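Local coordinates for protein polysaccharide Lyase Family 6 (Bacteroides cellulosilyticus, PDB 6QPS) that cleaves alginate, probably by beta-elimination at mannuronic acid-rich stretches, as a calcium-binding polysaccharide lyase of a human gut bacterium, at residues Val69-Gly82 with Leu92-Leu104. Residues are numbered along the deposited sequence; the frame is centred on the assembly and turned at random. Where two conformers were deposited one is given.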
loop_
_atom_site.group_PDB
_atom_site.type_symbol
_atom_site.label_atom_id
_atom_site.label_comp_id
_atom_site.label_asym_id
_atom_site.label_seq_id
_atom_site.Cartn_x
_atom_site.Cartn_y
_atom_site.Cartn_z
ATOM N N VAL A 69 -17.456 -21.467 -8.163
ATOM C CA VAL A 69 -16.413 -22.467 -7.953
ATOM C C VAL A 69 -15.190 -22.103 -8.788
ATOM O O VAL A 69 -15.254 -21.273 -9.698
ATOM C CB VAL A 69 -16.878 -23.913 -8.268
ATOM C CG1 VAL A 69 -18.096 -24.276 -7.431
ATOM C CG2 VAL A 69 -17.166 -24.087 -9.750
ATOM N N SER A 70 -14.063 -22.745 -8.465
ATOM C CA SER A 70 -12.811 -22.457 -9.154
ATOM C C SER A 70 -12.978 -22.686 -10.650
ATOM O O SER A 70 -13.478 -23.732 -11.080
ATOM C CB SER A 70 -11.694 -23.356 -8.616
ATOM O OG SER A 70 -10.520 -23.213 -9.399
ATOM N N GLY A 71 -12.565 -21.699 -11.441
ATOM C CA GLY A 71 -12.735 -21.733 -12.874
ATOM C C GLY A 71 -14.100 -21.303 -13.355
ATOM O O GLY A 71 -14.290 -21.151 -14.568
ATOM N N LYS A 72 -15.060 -21.119 -12.453
ATOM C CA LYS A 72 -16.422 -20.727 -12.819
ATOM C C LYS A 72 -16.952 -19.755 -11.790
ATOM O O LYS A 72 -17.918 -20.054 -11.066
ATOM C CB LYS A 72 -17.340 -21.948 -12.883
ATOM C CG LYS A 72 -17.007 -22.943 -13.960
ATOM C CD LYS A 72 -18.284 -23.609 -14.457
ATOM C CE LYS A 72 -18.334 -25.048 -14.032
ATOM N NZ LYS A 72 -17.268 -25.829 -14.724
ATOM N N PRO A 73 -16.352 -18.573 -11.670
ATOM C CA PRO A 73 -16.884 -17.576 -10.744
ATOM C C PRO A 73 -18.234 -17.051 -11.207
ATOM O O PRO A 73 -18.636 -17.207 -12.365
ATOM C CB PRO A 73 -15.833 -16.457 -10.754
ATOM C CG PRO A 73 -15.188 -16.562 -12.102
ATOM C CD PRO A 73 -15.166 -18.065 -12.404
ATOM N N ILE A 74 -18.928 -16.419 -10.267
ATOM C CA ILE A 74 -20.130 -15.625 -10.547
ATOM C C ILE A 74 -19.680 -14.182 -10.761
ATOM O O ILE A 74 -18.950 -13.634 -9.925
ATOM C CB ILE A 74 -21.130 -15.723 -9.376
ATOM C CG1 ILE A 74 -21.559 -17.180 -9.166
ATOM C CG2 ILE A 74 -22.343 -14.849 -9.625
ATOM C CD1 ILE A 74 -22.349 -17.429 -7.863
ATOM N N VAL A 75 -20.095 -13.563 -11.871
ATOM C CA VAL A 75 -19.509 -12.303 -12.325
ATOM C C VAL A 75 -20.557 -11.199 -12.371
ATOM O O VAL A 75 -21.676 -11.415 -12.843
ATOM C CB VAL A 75 -18.879 -12.478 -13.726
ATOM C CG1 VAL A 75 -18.322 -11.147 -14.249
ATOM C CG2 VAL A 75 -17.794 -13.562 -13.710
ATOM N N TRP A 76 -20.184 -10.017 -11.883
ATOM C CA TRP A 76 -20.980 -8.797 -11.998
ATOM C C TRP A 76 -20.137 -7.839 -12.824
ATOM O O TRP A 76 -19.022 -7.503 -12.419
ATOM C CB TRP A 76 -21.263 -8.233 -10.603
ATOM C CG TRP A 76 -22.064 -6.948 -10.579
ATOM C CD1 TRP A 76 -22.871 -6.456 -11.560
ATOM C CD2 TRP A 76 -22.108 -6.000 -9.506
ATOM N NE1 TRP A 76 -23.419 -5.249 -11.161
ATOM C CE2 TRP A 76 -22.973 -4.963 -9.896
ATOM C CE3 TRP A 76 -21.530 -5.951 -8.230
ATOM C CZ2 TRP A 76 -23.250 -3.879 -9.078
ATOM C CZ3 TRP A 76 -21.809 -4.863 -7.425
ATOM C CH2 TRP A 76 -22.660 -3.847 -7.855
ATOM N N ARG A 77 -20.626 -7.446 -14.000
ATOM C CA ARG A 77 -19.787 -6.714 -14.938
ATOM C C ARG A 77 -20.602 -5.767 -15.812
ATOM O O ARG A 77 -21.820 -5.894 -15.958
ATOM C CB ARG A 77 -19.007 -7.679 -15.845
ATOM C CG ARG A 77 -19.861 -8.515 -16.809
ATOM C CD ARG A 77 -18.962 -9.380 -17.706
ATOM N NE ARG A 77 -19.691 -10.391 -18.454
ATOM C CZ ARG A 77 -20.294 -10.169 -19.617
ATOM N NH1 ARG A 77 -20.271 -8.960 -20.164
ATOM N NH2 ARG A 77 -20.926 -11.154 -20.236
ATOM N N ALA A 78 -19.890 -4.818 -16.413
ATOM C CA ALA A 78 -20.463 -3.994 -17.467
ATOM C C ALA A 78 -20.527 -4.776 -18.775
ATOM O O ALA A 78 -19.616 -5.547 -19.096
ATOM C CB ALA A 78 -19.593 -2.755 -17.680
ATOM N N GLU A 79 -21.594 -4.542 -19.555
ATOM C CA GLU A 79 -21.655 -5.109 -20.898
ATOM C C GLU A 79 -20.505 -4.590 -21.753
ATOM O O GLU A 79 -19.866 -5.351 -22.489
ATOM C CB GLU A 79 -23.005 -4.779 -21.535
ATOM C CG GLU A 79 -23.205 -5.383 -22.921
ATOM C CD GLU A 79 -24.592 -5.100 -23.485
ATOM O OE1 GLU A 79 -24.971 -3.919 -23.579
ATOM O OE2 GLU A 79 -25.301 -6.061 -23.833
ATOM N N ASN A 80 -20.223 -3.294 -21.658
ATOM C CA ASN A 80 -19.148 -2.656 -22.408
ATOM C C ASN A 80 -18.206 -2.027 -21.392
ATOM O O ASN A 80 -18.635 -1.145 -20.624
ATOM C CB ASN A 80 -19.720 -1.610 -23.361
ATOM C CG ASN A 80 -20.649 -2.226 -24.378
ATOM O OD1 ASN A 80 -20.247 -3.101 -25.144
ATOM N ND2 ASN A 80 -21.905 -1.799 -24.370
ATOM N N PRO A 81 -16.945 -2.452 -21.320
ATOM C CA PRO A 81 -16.084 -2.013 -20.215
ATOM C C PRO A 81 -16.076 -0.502 -20.052
ATOM O O PRO A 81 -15.879 0.253 -21.011
ATOM C CB PRO A 81 -14.703 -2.555 -20.600
ATOM C CG PRO A 81 -14.994 -3.776 -21.410
ATOM C CD PRO A 81 -16.266 -3.423 -22.200
ATOM N N GLY A 82 -16.307 -0.066 -18.818
ATOM C CA GLY A 82 -16.263 1.336 -18.482
ATOM C C GLY A 82 -17.531 2.124 -18.722
ATOM O O GLY A 82 -17.588 3.291 -18.325
ATOM N N LEU A 92 -22.000 -1.442 -0.384
ATOM C CA LEU A 92 -21.895 -2.728 -1.059
ATOM C C LEU A 92 -21.151 -3.706 -0.165
ATOM O O LEU A 92 -20.049 -3.403 0.308
ATOM C CB LEU A 92 -21.162 -2.554 -2.385
ATOM C CG LEU A 92 -20.658 -3.803 -3.107
ATOM C CD1 LEU A 92 -21.833 -4.721 -3.429
ATOM C CD2 LEU A 92 -19.879 -3.423 -4.363
ATOM N N LYS A 93 -21.760 -4.870 0.077
ATOM C CA LYS A 93 -21.156 -5.944 0.852
ATOM C C LYS A 93 -21.066 -7.166 -0.049
ATOM O O LYS A 93 -22.056 -7.515 -0.711
ATOM C CB LYS A 93 -22.000 -6.251 2.085
ATOM C CG LYS A 93 -22.006 -5.125 3.115
ATOM C CD LYS A 93 -22.854 -5.486 4.322
ATOM C CE LYS A 93 -22.318 -4.849 5.603
ATOM N NZ LYS A 93 -21.002 -5.449 6.012
ATOM N N ILE A 94 -19.900 -7.809 -0.056
ATOM C CA ILE A 94 -19.577 -8.962 -0.898
ATOM C C ILE A 94 -19.213 -10.109 0.040
ATOM O O ILE A 94 -18.300 -9.970 0.861
ATOM C CB ILE A 94 -18.392 -8.637 -1.828
ATOM C CG1 ILE A 94 -18.675 -7.423 -2.727
ATOM C CG2 ILE A 94 -18.013 -9.857 -2.677
ATOM C CD1 ILE A 94 -17.407 -6.749 -3.260
ATOM N N TYR A 95 -19.905 -11.241 -0.074
ATOM C CA TYR A 95 -19.648 -12.351 0.836
ATOM C C TYR A 95 -20.120 -13.623 0.157
ATOM O O TYR A 95 -21.147 -13.627 -0.518
ATOM C CB TYR A 95 -20.319 -12.145 2.211
ATOM C CG TYR A 95 -21.793 -11.766 2.174
ATOM C CD1 TYR A 95 -22.179 -10.451 1.957
ATOM C CD2 TYR A 95 -22.793 -12.709 2.358
ATOM C CE1 TYR A 95 -23.495 -10.093 1.917
ATOM C CE2 TYR A 95 -24.129 -12.351 2.317
ATOM C CZ TYR A 95 -24.472 -11.037 2.081
ATOM O OH TYR A 95 -25.791 -10.664 2.032
ATOM N N GLY A 96 -19.394 -14.712 0.386
ATOM C CA GLY A 96 -19.592 -15.930 -0.378
ATOM C C GLY A 96 -18.270 -16.391 -0.954
ATOM O O GLY A 96 -17.223 -16.065 -0.391
ATOM N N GLU A 97 -18.296 -17.143 -2.053
ATOM C CA GLU A 97 -17.079 -17.669 -2.646
ATOM C C GLU A 97 -17.081 -17.442 -4.153
ATOM O O GLU A 97 -18.126 -17.491 -4.806
ATOM C CB GLU A 97 -16.948 -19.185 -2.429
ATOM C CG GLU A 97 -16.948 -19.668 -1.000
ATOM C CD GLU A 97 -17.277 -21.143 -0.921
ATOM O OE1 GLU A 97 -16.598 -21.955 -1.595
ATOM O OE2 GLU A 97 -18.230 -21.485 -0.199
ATOM N N TYR A 98 -15.887 -17.269 -4.707
ATOM C CA TYR A 98 -15.691 -17.162 -6.153
ATOM C C TYR A 98 -16.676 -16.190 -6.813
ATOM O O TYR A 98 -17.318 -16.500 -7.823
ATOM C CB TYR A 98 -15.701 -18.546 -6.818
ATOM C CG TYR A 98 -14.521 -19.407 -6.388
ATOM C CD1 TYR A 98 -13.283 -19.289 -7.016
ATOM C CD2 TYR A 98 -14.646 -20.332 -5.358
ATOM C CE1 TYR A 98 -12.207 -20.084 -6.628
ATOM C CE2 TYR A 98 -13.556 -21.120 -4.957
ATOM C CZ TYR A 98 -12.352 -20.970 -5.599
ATOM O OH TYR A 98 -11.287 -21.771 -5.204
ATOM N N LEU A 99 -16.752 -14.982 -6.257
ATOM C CA LEU A 99 -17.522 -13.874 -6.818
ATOM C C LEU A 99 -16.554 -12.857 -7.402
ATOM O O LEU A 99 -15.475 -12.637 -6.835
ATOM C CB LEU A 99 -18.354 -13.208 -5.721
ATOM C CG LEU A 99 -19.205 -14.144 -4.867
ATOM C CD1 LEU A 99 -19.921 -13.339 -3.782
ATOM C CD2 LEU A 99 -20.180 -14.907 -5.721
ATOM N N GLN A 100 -16.919 -12.261 -8.546
ATOM C CA GLN A 100 -16.011 -11.369 -9.265
ATOM C C GLN A 100 -16.753 -10.138 -9.762
ATOM O O GLN A 100 -17.822 -10.257 -10.374
ATOM C CB GLN A 100 -15.429 -12.141 -10.452
ATOM C CG GLN A 100 -14.254 -11.553 -11.160
ATOM C CD GLN A 100 -13.412 -12.656 -11.821
ATOM O OE1 GLN A 100 -12.972 -13.601 -11.155
ATOM N NE2 GLN A 100 -13.209 -12.543 -13.121
ATOM N N LEU A 101 -16.181 -8.968 -9.497
ATOM C CA LEU A 101 -16.605 -7.714 -10.104
ATOM C C LEU A 101 -15.598 -7.334 -11.177
ATOM O O LEU A 101 -14.387 -7.352 -10.918
ATOM C CB LEU A 101 -16.597 -6.601 -9.058
ATOM C CG LEU A 101 -17.743 -6.549 -8.049
ATOM C CD1 LEU A 101 -17.681 -7.693 -7.094
ATOM C CD2 LEU A 101 -17.708 -5.212 -7.307
ATOM N N GLU A 102 -16.097 -6.928 -12.348
ATOM C CA GLU A 102 -15.237 -6.610 -13.484
ATOM C C GLU A 102 -15.732 -5.387 -14.250
ATOM O O GLU A 102 -16.915 -5.284 -14.588
ATOM C CB GLU A 102 -15.192 -7.744 -14.534
ATOM C CG GLU A 102 -14.854 -9.142 -14.043
ATOM C CD GLU A 102 -14.936 -10.178 -15.172
ATOM O OE1 GLU A 102 -15.319 -9.819 -16.315
ATOM O OE2 GLU A 102 -14.648 -11.357 -14.903
ATOM N N ASP A 103 -14.803 -4.519 -14.642
ATOM C CA ASP A 103 -15.062 -3.487 -15.645
ATOM C C ASP A 103 -16.109 -2.458 -15.209
ATOM O O ASP A 103 -16.756 -1.841 -16.060
ATOM C CB ASP A 103 -15.447 -4.106 -16.990
ATOM C CG ASP A 103 -14.278 -4.822 -17.665
ATOM O OD1 ASP A 103 -13.122 -4.367 -17.521
ATOM O OD2 ASP A 103 -14.516 -5.834 -18.364
ATOM N N LEU A 104 -16.271 -2.236 -13.908
ATOM C CA LEU A 104 -17.223 -1.268 -13.375
ATOM C C LEU A 104 -16.529 0.055 -13.078
ATOM O O LEU A 104 -15.379 0.074 -12.632
ATOM C CB LEU A 104 -17.858 -1.800 -12.087
ATOM C CG LEU A 104 -18.710 -3.067 -12.247
ATOM C CD1 LEU A 104 -19.160 -3.564 -10.883
ATOM C CD2 LEU A 104 -19.913 -2.867 -13.161
#
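Ile74 and Trp76 pair with Leu99 and Leu101 where strands 74-78 and 99-102 run parallel on successive coils of the right-handed parallel beta-helix of this lyase family. Four backbone hydrogen bonds join them: Ile74 N to Tyr98 O, Ile74 O to Gln100 N, Trp76 N to Gln100 O and Trp76 O to Glu102 N.

Inside the coil, apolar side chains stack in register. Leu99 CD2 lies 3.9 Å from Ile74 CB. With CG anti to the backbone N (chi1 179°), the broad indole of Trp76 reaches into the core, where Leu104 CD1 sits over its six-membered ring in a CH-pi contact, 4.1 Å from the centroid, while Leu92 CD2, approaching from the opposite direction on the strand before the corner at Gly96, meets CZ3 at the ring edge.

At the turn, the Tyr98 ring lies flat over the Val69-Ser70 peptide, Ser70 N over the ring centre, 3.6 Å from its plane, and also stacks with Phe129. An alanine here would remove this ring and is likely to leave the Val69-Ser70 peptide uncovered and the turn freer to move.

Gln100 and Glu102 lie on the outer face, only partly buried, where polar ends suit. Glu102 lays its carboxylate against Val75 CG1, CD 3.6 Å away, and salt-bridges Arg134, which also meets the charge of the buried Asp103 carboxylate. Glu102 OE2 accepts, on the anti side, a 2.6 Å hydrogen bond from Gln100 NE2.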